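Local coordinates for protein CofB (Escherichia coli, PDB 5AX6) that serves as a minor pilin of the CFA/III type IVb pilus of enterotoxigenic bacteria, forms a homotrimer and probably takes part in pilus assembly, at residues Thr291-Ile299 with Ser310-Asn318. Numbering follows the deposited sequence. Where two conformers were deposited one is given.
Sequences TSKLCLTQI and SLIKLKDDN
Lys315 leans diagonally along the sheet face to Thr297, two residues on from its partner Cys295. From CB, Lys315 CG sits between backbone N and carbonyl carbon (chi1 64°), 3.9 Å from Cys295 O; Lys315 CE lies 3.5 Å from Thr297 OG1. A bend at chi4 turns Lys315 NZ to a water that accepts its bond at 2.9 Å and lies 2.6 Å from Thr297 OG1, bridging the 4.1 Å between NZ and OG1. Six backbone hydrogen bonds join Cys295, Thr297 and Ile299 to Lys315, Lys313 and Leu311, the straightest being Cys295 N to Lys315 O (N-H...O angle 170°). On the opposite face Leu296 CD2 presses tightly on Ile312 CG2 (3.4 Å). At the open end Asp317 N donates to Ser292 OG (2.8 Å), and in one Asp317 conformer Lys293 NZ meets OD2 on its syn side at 3.1 Å, a salt bridge. Shortening this lysine to an alanine is likely to leave that carboxylate without this charge mate. Cys295 is disulfide-bonded to Cys284 on strand 282-285; Ile312 and Lys313 pair in parallel with a second subunit's strand. The register is that of an antiparallel beta hairpin in the CofB beta-repeat domain, its sheet continuing across the trimer interface.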
loop_
_atom_site.group_PDB
_atom_site.type_symbol
_atom_site.label_atom_id
_atom_site.label_comp_id
_atom_site.label_asym_id
_atom_site.label_seq_id
_atom_site.Cartn_x
_atom_site.Cartn_y
_atom_site.Cartn_z
ATOM N N THR A 291 3.294 3.281 -20.364
ATOM C CA THR A 291 1.888 2.881 -20.306
ATOM C C THR A 291 1.290 3.282 -18.965
ATOM O O THR A 291 2.010 3.699 -18.066
ATOM C CB THR A 291 1.715 1.361 -20.550
ATOM O OG1 THR A 291 2.342 0.620 -19.495
ATOM C CG2 THR A 291 2.366 0.965 -21.873
ATOM N N SER A 292 -0.028 3.168 -18.850
ATOM C CA SER A 292 -0.754 3.614 -17.670
ATOM C C SER A 292 -0.218 3.025 -16.377
ATOM O O SER A 292 0.202 1.868 -16.344
ATOM C CB SER A 292 -2.230 3.246 -17.793
ATOM O OG SER A 292 -2.956 3.728 -16.677
ATOM N N LYS A 293 -0.242 3.816 -15.306
ATOM C CA LYS A 293 -0.067 3.228 -13.987
ATOM C C LYS A 293 -1.332 2.413 -13.690
ATOM O O LYS A 293 -2.384 2.624 -14.308
ATOM C CB LYS A 293 0.188 4.303 -12.918
ATOM C CG LYS A 293 -1.035 5.119 -12.551
ATOM C CD LYS A 293 -0.698 6.144 -11.471
ATOM C CE LYS A 293 -1.830 7.138 -11.309
ATOM N NZ LYS A 293 -1.789 8.133 -12.422
ATOM N N LEU A 294 -1.216 1.446 -12.789
ATOM C CA LEU A 294 -2.353 0.621 -12.404
ATOM C C LEU A 294 -2.714 0.944 -10.964
ATOM O O LEU A 294 -1.825 1.044 -10.120
ATOM C CB LEU A 294 -2.026 -0.869 -12.553
ATOM C CG LEU A 294 -1.598 -1.306 -13.957
ATOM C CD1 LEU A 294 -1.329 -2.806 -13.963
ATOM C CD2 LEU A 294 -2.686 -0.933 -14.968
ATOM N N CYS A 295 -4.004 1.107 -10.688
ATOM C CA CYS A 295 -4.444 1.488 -9.352
ATOM C C CYS A 295 -5.460 0.523 -8.789
ATOM O O CYS A 295 -6.359 0.079 -9.505
ATOM C CB CYS A 295 -5.049 2.893 -9.362
ATOM S SG CYS A 295 -3.882 4.182 -9.877
ATOM N N LEU A 296 -5.312 0.208 -7.504
ATOM C CA LEU A 296 -6.366 -0.457 -6.738
ATOM C C LEU A 296 -7.132 0.623 -6.005
ATOM O O LEU A 296 -6.618 1.214 -5.057
ATOM C CB LEU A 296 -5.804 -1.464 -5.728
ATOM C CG LEU A 296 -5.583 -2.919 -6.103
ATOM C CD1 LEU A 296 -5.076 -3.708 -4.878
ATOM C CD2 LEU A 296 -6.873 -3.508 -6.669
ATOM N N THR A 297 -8.363 0.858 -6.434
ATOM C CA THR A 297 -9.124 2.022 -6.011
ATOM C C THR A 297 -10.423 1.629 -5.337
ATOM O O THR A 297 -11.101 0.706 -5.787
ATOM C CB THR A 297 -9.439 2.908 -7.215
ATOM O OG1 THR A 297 -8.213 3.246 -7.870
ATOM C CG2 THR A 297 -10.177 4.170 -6.795
ATOM N N GLN A 298 -10.782 2.332 -4.267
ATOM C CA GLN A 298 -12.039 2.051 -3.593
ATOM C C GLN A 298 -13.148 2.892 -4.203
ATOM O O GLN A 298 -13.010 4.111 -4.328
ATOM C CB GLN A 298 -11.948 2.327 -2.095
ATOM C CG GLN A 298 -13.173 1.806 -1.335
ATOM C CD GLN A 298 -13.119 2.163 0.137
ATOM O OE1 GLN A 298 -12.395 3.077 0.528
ATOM N NE2 GLN A 298 -13.883 1.442 0.961
ATOM N N ILE A 299 -14.239 2.242 -4.591
ATOM C CA ILE A 299 -15.355 2.944 -5.223
ATOM C C ILE A 299 -16.681 2.580 -4.540
ATOM O O ILE A 299 -16.784 1.579 -3.829
ATOM C CB ILE A 299 -15.449 2.633 -6.734
ATOM C CG1 ILE A 299 -15.665 1.135 -6.960
ATOM C CG2 ILE A 299 -14.207 3.146 -7.475
ATOM C CD1 ILE A 299 -15.854 0.751 -8.413
ATOM N N SER A 310 -19.156 -0.609 -0.570
ATOM C CA SER A 310 -18.074 -0.211 -1.455
ATOM C C SER A 310 -17.350 -1.456 -1.942
ATOM O O SER A 310 -17.611 -2.559 -1.471
ATOM C CB SER A 310 -17.088 0.747 -0.761
ATOM O OG SER A 310 -16.384 0.096 0.286
ATOM N N LEU A 311 -16.442 -1.257 -2.890
ATOM C CA LEU A 311 -15.619 -2.336 -3.391
ATOM C C LEU A 311 -14.307 -1.757 -3.871
ATOM O O LEU A 311 -14.129 -0.532 -3.917
ATOM C CB LEU A 311 -16.331 -3.092 -4.525
ATOM C CG LEU A 311 -16.513 -2.312 -5.832
ATOM C CD1 LEU A 311 -16.615 -3.281 -7.008
ATOM C CD2 LEU A 311 -17.741 -1.397 -5.789
ATOM N N ILE A 312 -13.381 -2.647 -4.198
ATOM C CA ILE A 312 -12.094 -2.276 -4.773
ATOM C C ILE A 312 -12.126 -2.549 -6.268
ATOM O O ILE A 312 -12.682 -3.564 -6.694
ATOM C CB ILE A 312 -10.939 -3.085 -4.161
ATOM C CG1 ILE A 312 -10.880 -2.835 -2.661
ATOM C CG2 ILE A 312 -9.615 -2.696 -4.840
ATOM C CD1 ILE A 312 -10.838 -1.391 -2.332
ATOM N N LYS A 313 -11.528 -1.656 -7.044
ATOM C CA LYS A 313 -11.451 -1.818 -8.499
ATOM C C LYS A 313 -10.002 -1.675 -8.959
ATOM O O LYS A 313 -9.337 -0.679 -8.654
ATOM C CB LYS A 313 -12.351 -0.790 -9.204
ATOM C CG LYS A 313 -12.327 -0.886 -10.728
ATOM C CD LYS A 313 -13.299 0.117 -11.344
ATOM C CE LYS A 313 -13.264 0.047 -12.871
ATOM N NZ LYS A 313 -14.170 1.059 -13.472
ATOM N N LEU A 314 -9.505 -2.678 -9.681
ATOM C CA LEU A 314 -8.172 -2.602 -10.261
ATOM C C LEU A 314 -8.312 -2.009 -11.659
ATOM O O LEU A 314 -8.935 -2.619 -12.530
ATOM C CB LEU A 314 -7.515 -3.988 -10.314
ATOM C CG LEU A 314 -6.103 -4.055 -10.902
ATOM C CD1 LEU A 314 -5.108 -3.259 -10.072
ATOM C CD2 LEU A 314 -5.646 -5.509 -11.018
ATOM N N LYS A 315 -7.744 -0.826 -11.877
ATOM C CA LYS A 315 -7.999 -0.093 -13.112
ATOM C C LYS A 315 -6.797 0.659 -13.656
ATOM O O LYS A 315 -5.847 0.966 -12.917
ATOM C CB LYS A 315 -9.141 0.903 -12.889
ATOM C CG LYS A 315 -8.813 1.995 -11.872
ATOM C CD LYS A 315 -9.989 2.956 -11.683
ATOM C CE LYS A 315 -9.557 4.212 -10.935
ATOM N NZ LYS A 315 -8.418 4.919 -11.625
ATOM N N ASP A 316 -6.846 0.967 -14.950
ATOM C CA ASP A 316 -5.862 1.873 -15.544
ATOM C C ASP A 316 -6.362 3.318 -15.480
ATOM O O ASP A 316 -7.443 3.588 -14.943
ATOM C CB ASP A 316 -5.532 1.473 -16.994
ATOM C CG ASP A 316 -6.737 1.544 -17.932
ATOM O OD1 ASP A 316 -7.716 2.269 -17.651
ATOM O OD2 ASP A 316 -6.696 0.868 -18.982
ATOM N N ASP A 317 -5.589 4.259 -16.016
ATOM C CA ASP A 317 -5.954 5.670 -15.889
ATOM C C ASP A 317 -7.169 6.042 -16.758
ATOM O O ASP A 317 -7.755 7.107 -16.572
ATOM C CB ASP A 317 -4.766 6.581 -16.234
ATOM C CG ASP A 317 -3.780 6.756 -15.073
ATOM O OD1 ASP A 317 -4.025 6.240 -13.957
ATOM O OD2 ASP A 317 -2.751 7.438 -15.281
ATOM N N ASN A 318 -7.554 5.178 -17.698
ATOM C CA ASN A 318 -8.799 5.395 -18.437
ATOM C C ASN A 318 -10.019 4.830 -17.721
ATOM O O ASN A 318 -11.146 4.945 -18.211
ATOM C CB ASN A 318 -8.698 4.791 -19.833
ATOM C CG ASN A 318 -7.739 5.550 -20.728
ATOM O OD1 ASN A 318 -7.607 6.771 -20.619
ATOM N ND2 ASN A 318 -7.066 4.832 -21.617
HETATM O O HOH W 1 -7.527 5.490 -8.885
#